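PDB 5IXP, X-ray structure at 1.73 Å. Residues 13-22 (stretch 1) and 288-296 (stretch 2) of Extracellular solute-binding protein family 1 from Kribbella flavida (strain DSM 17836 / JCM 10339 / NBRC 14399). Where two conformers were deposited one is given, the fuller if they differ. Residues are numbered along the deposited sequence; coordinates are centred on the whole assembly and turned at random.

Stretch 1 13-22: GYSDLYREYE
Stretch 2, residues 288-296: AKLAAWLTA

Two helices far apart in sequence can be joined without a direct hydrogen bond when aromatic faces receive aliphatic methyls, as in this solute-binding protein. One helix includes residues 15-22, the other 288-294 (near -64/-40); Thr295 (-104/7, chi1 p) is the first residue to leave helical values. The axes approach to 11.4 Å with N-to-C directions 126° apart, and the contact buries 502 Å². CA of Leu17 is nearest CA of Leu294 (7.3 Å), and CA of Tyr21 nearest CA of Leu290 (7.9 Å). Tyr14, Leu17, Tyr18, Tyr21, Leu290 and Leu294 are buried, their rings and methyls suiting an apolar contact.

Gly13, at phi/psi 75/22, a positive phi that favours glycine, precedes the contact. Tyr14 (-92/-5; chi1 m, chi2 171°) points toward the partner and lays a ring face beneath Leu294 (m, t), whose CD2 stands 4.1 Å from the ring centroid. Its polar end is served by a water, 2.7 Å from Tyr14 OH and donating to Leu294 O at 2.8 Å, a water-mediated link between the stretches. Through residues 15-22 the backbone holds helical values, near -62/-40, and Tyr14 O accepts from Tyr18 N at 3.0 Å.

Asp16 lies outside the interface. Leu17 (m, t) packs its CB 3.9 Å from Leu294 CD2 and 3.8 Å from Trp293 CZ3. Tyr18 (m, chi2 -38°) starts away from the partner, yet its long ring returns, CE1 reaching 4.2 Å from Leu294 CD2. Arg19, also outside, forms a salt bridge (Arg19 NH1 to Asp16 OD1, 2.7 Å).

Glu20 (m, t, chi3 -15°) brings OE1 to 3.8 Å from Trp293 CH2, at the indole edge. Tyr21 (t, chi2 83°) is the largest contributor: Leu290 (t, p) sets CD1 over its face, 3.5 Å from the centroid, while Trp293 (t, chi2 84°) meets it obliquely, planes at 54°, the centroids of the Tyr21 ring and the six-membered ring of Trp293 5.2 Å apart. Exposed Lys289 (t, t, m, t) contributes aliphatic length, its CD 3.2 Å from Tyr21 OH.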

# COMPACT_ATOMS: atom_id res chain seq x y z
N GLY A 13 -12.71 -5.15 -10.25
CA GLY A 13 -13.62 -6.27 -10.03
C GLY A 13 -15.08 -5.89 -9.94
O GLY A 13 -15.87 -6.65 -9.39
N TYR A 14 -15.46 -4.74 -10.50
CA TYR A 14 -16.80 -4.19 -10.33
C TYR A 14 -17.79 -4.62 -11.42
O TYR A 14 -18.97 -4.26 -11.31
CB TYR A 14 -16.75 -2.66 -10.32
CG TYR A 14 -16.19 -2.02 -9.07
CD1 TYR A 14 -15.94 -0.65 -9.05
CD2 TYR A 14 -15.96 -2.76 -7.90
CE1 TYR A 14 -15.45 -0.02 -7.91
CE2 TYR A 14 -15.46 -2.13 -6.75
CZ TYR A 14 -15.22 -0.76 -6.77
OH TYR A 14 -14.74 -0.11 -5.65
N SER A 15 -17.36 -5.34 -12.45
CA SER A 15 -18.23 -5.55 -13.61
C SER A 15 -19.58 -6.15 -13.23
O SER A 15 -20.64 -5.68 -13.68
CB SER A 15 -17.54 -6.42 -14.65
OG SER A 15 -16.43 -5.74 -15.21
N ASP A 16 -19.58 -7.21 -12.41
CA ASP A 16 -20.86 -7.79 -12.01
C ASP A 16 -21.63 -6.86 -11.09
O ASP A 16 -22.86 -6.85 -11.10
CB ASP A 16 -20.66 -9.13 -11.29
CG ASP A 16 -19.97 -10.17 -12.15
OD1 ASP A 16 -20.16 -10.13 -13.39
OD2 ASP A 16 -19.24 -11.02 -11.59
N LEU A 17 -20.91 -6.06 -10.29
CA LEU A 17 -21.58 -5.17 -9.36
C LEU A 17 -22.39 -4.11 -10.09
O LEU A 17 -23.49 -3.75 -9.65
CB LEU A 17 -20.57 -4.52 -8.42
CG LEU A 17 -19.71 -5.49 -7.61
CD1 LEU A 17 -18.92 -4.74 -6.55
CD2 LEU A 17 -20.58 -6.55 -6.98
N TYR A 18 -21.86 -3.59 -11.21
CA TYR A 18 -22.61 -2.60 -11.97
C TYR A 18 -23.94 -3.17 -12.44
O TYR A 18 -24.97 -2.49 -12.40
CB TYR A 18 -21.81 -2.11 -13.18
CG TYR A 18 -20.46 -1.50 -12.88
CD1 TYR A 18 -20.26 -0.69 -11.76
CD2 TYR A 18 -19.38 -1.71 -13.74
CE1 TYR A 18 -19.01 -0.11 -11.50
CE2 TYR A 18 -18.13 -1.13 -13.49
CZ TYR A 18 -17.96 -0.34 -12.37
OH TYR A 18 -16.72 0.23 -12.12
N ARG A 19 -23.93 -4.43 -12.91
CA ARG A 19 -25.16 -5.07 -13.35
C ARG A 19 -26.14 -5.21 -12.19
O ARG A 19 -27.34 -4.96 -12.35
CB ARG A 19 -24.86 -6.45 -13.94
CG ARG A 19 -23.97 -6.42 -15.16
CD ARG A 19 -23.74 -7.80 -15.76
NE ARG A 19 -22.72 -7.75 -16.80
CZ ARG A 19 -21.48 -8.21 -16.66
NH1 ARG A 19 -21.11 -8.79 -15.53
NH2 ARG A 19 -20.62 -8.10 -17.66
N GLU A 20 -25.64 -5.60 -11.02
CA GLU A 20 -26.49 -5.74 -9.84
C GLU A 20 -27.12 -4.40 -9.47
O GLU A 20 -28.32 -4.33 -9.18
CB GLU A 20 -25.68 -6.30 -8.68
CG GLU A 20 -25.21 -7.71 -8.88
CD GLU A 20 -24.31 -8.20 -7.76
OE1 GLU A 20 -23.82 -7.37 -6.98
OE2 GLU A 20 -24.10 -9.42 -7.68
N TYR A 21 -26.32 -3.34 -9.45
CA TYR A 21 -26.84 -2.04 -9.05
C TYR A 21 -27.93 -1.56 -10.01
O TYR A 21 -28.96 -1.04 -9.57
CB TYR A 21 -25.70 -1.02 -8.99
CG TYR A 21 -26.05 0.25 -8.26
CD1 TYR A 21 -25.96 0.30 -6.87
CD2 TYR A 21 -26.45 1.39 -8.94
CE1 TYR A 21 -26.26 1.46 -6.18
CE2 TYR A 21 -26.75 2.56 -8.26
CZ TYR A 21 -26.65 2.59 -6.88
OH TYR A 21 -26.94 3.73 -6.18
N GLU A 22 -27.71 -1.73 -11.31
CA GLU A 22 -28.73 -1.31 -12.28
C GLU A 22 -30.00 -2.12 -12.13
O GLU A 22 -31.11 -1.60 -12.34
CB GLU A 22 -28.19 -1.44 -13.71
CG GLU A 22 -27.17 -0.36 -14.10
CD GLU A 22 -26.88 -0.39 -15.58
OE1 GLU A 22 -27.40 -1.32 -16.23
OE2 GLU A 22 -26.15 0.48 -16.09
N ALA A 288 -22.47 9.60 -5.07
CA ALA A 288 -22.07 9.20 -3.72
C ALA A 288 -22.79 7.94 -3.28
O ALA A 288 -22.20 7.08 -2.61
CB ALA A 288 -22.32 10.34 -2.72
N LYS A 289 -24.07 7.80 -3.65
CA LYS A 289 -24.81 6.60 -3.28
C LYS A 289 -24.20 5.36 -3.91
O LYS A 289 -24.04 4.32 -3.25
CB LYS A 289 -26.29 6.71 -3.70
CG LYS A 289 -27.11 5.55 -3.16
CD LYS A 289 -28.43 5.30 -3.89
CE LYS A 289 -29.27 6.53 -4.02
NZ LYS A 289 -30.57 6.20 -4.72
N LEU A 290 -23.86 5.44 -5.20
CA LEU A 290 -23.25 4.30 -5.87
C LEU A 290 -21.87 3.99 -5.29
O LEU A 290 -21.53 2.82 -5.07
CB LEU A 290 -23.15 4.57 -7.38
CG LEU A 290 -22.36 3.52 -8.19
CD1 LEU A 290 -22.97 2.12 -8.03
CD2 LEU A 290 -22.24 3.92 -9.67
N ALA A 291 -21.08 5.03 -5.01
CA ALA A 291 -19.75 4.81 -4.43
C ALA A 291 -19.85 4.15 -3.06
O ALA A 291 -19.06 3.25 -2.73
CB ALA A 291 -18.99 6.12 -4.33
N ALA A 292 -20.83 4.57 -2.25
CA ALA A 292 -21.02 3.94 -0.95
C ALA A 292 -21.43 2.48 -1.10
O ALA A 292 -20.98 1.62 -0.34
CB ALA A 292 -22.06 4.72 -0.14
N TRP A 293 -22.28 2.18 -2.09
CA TRP A 293 -22.70 0.80 -2.27
C TRP A 293 -21.54 -0.07 -2.76
O TRP A 293 -21.35 -1.20 -2.28
CB TRP A 293 -23.88 0.74 -3.23
CG TRP A 293 -24.38 -0.66 -3.45
CD1 TRP A 293 -25.25 -1.36 -2.66
CD2 TRP A 293 -24.03 -1.54 -4.53
NE1 TRP A 293 -25.47 -2.61 -3.17
CE2 TRP A 293 -24.73 -2.75 -4.32
CE3 TRP A 293 -23.20 -1.42 -5.64
CZ2 TRP A 293 -24.61 -3.83 -5.19
CZ3 TRP A 293 -23.10 -2.49 -6.52
CH2 TRP A 293 -23.81 -3.68 -6.28
N LEU A 294 -20.76 0.44 -3.72
CA LEU A 294 -19.64 -0.33 -4.23
C LEU A 294 -18.61 -0.65 -3.15
O LEU A 294 -17.87 -1.62 -3.27
CB LEU A 294 -18.95 0.43 -5.38
CG LEU A 294 -19.72 0.51 -6.71
CD1 LEU A 294 -19.07 1.57 -7.61
CD2 LEU A 294 -19.76 -0.85 -7.43
N THR A 295 -18.54 0.18 -2.10
CA THR A 295 -17.55 -0.03 -1.04
C THR A 295 -18.16 -0.62 0.23
O THR A 295 -17.46 -0.73 1.24
CB THR A 295 -16.82 1.28 -0.72
OG1 THR A 295 -17.78 2.28 -0.32
CG2 THR A 295 -16.04 1.76 -1.94
N ALA A 296 -19.44 -1.01 0.19
CA ALA A 296 -20.09 -1.65 1.33
C ALA A 296 -19.52 -3.06 1.55
O ALA A 296 -19.00 -3.69 0.62
CB ALA A 296 -21.60 -1.72 1.11
O HOH W 1 -15.06 -1.41 -3.31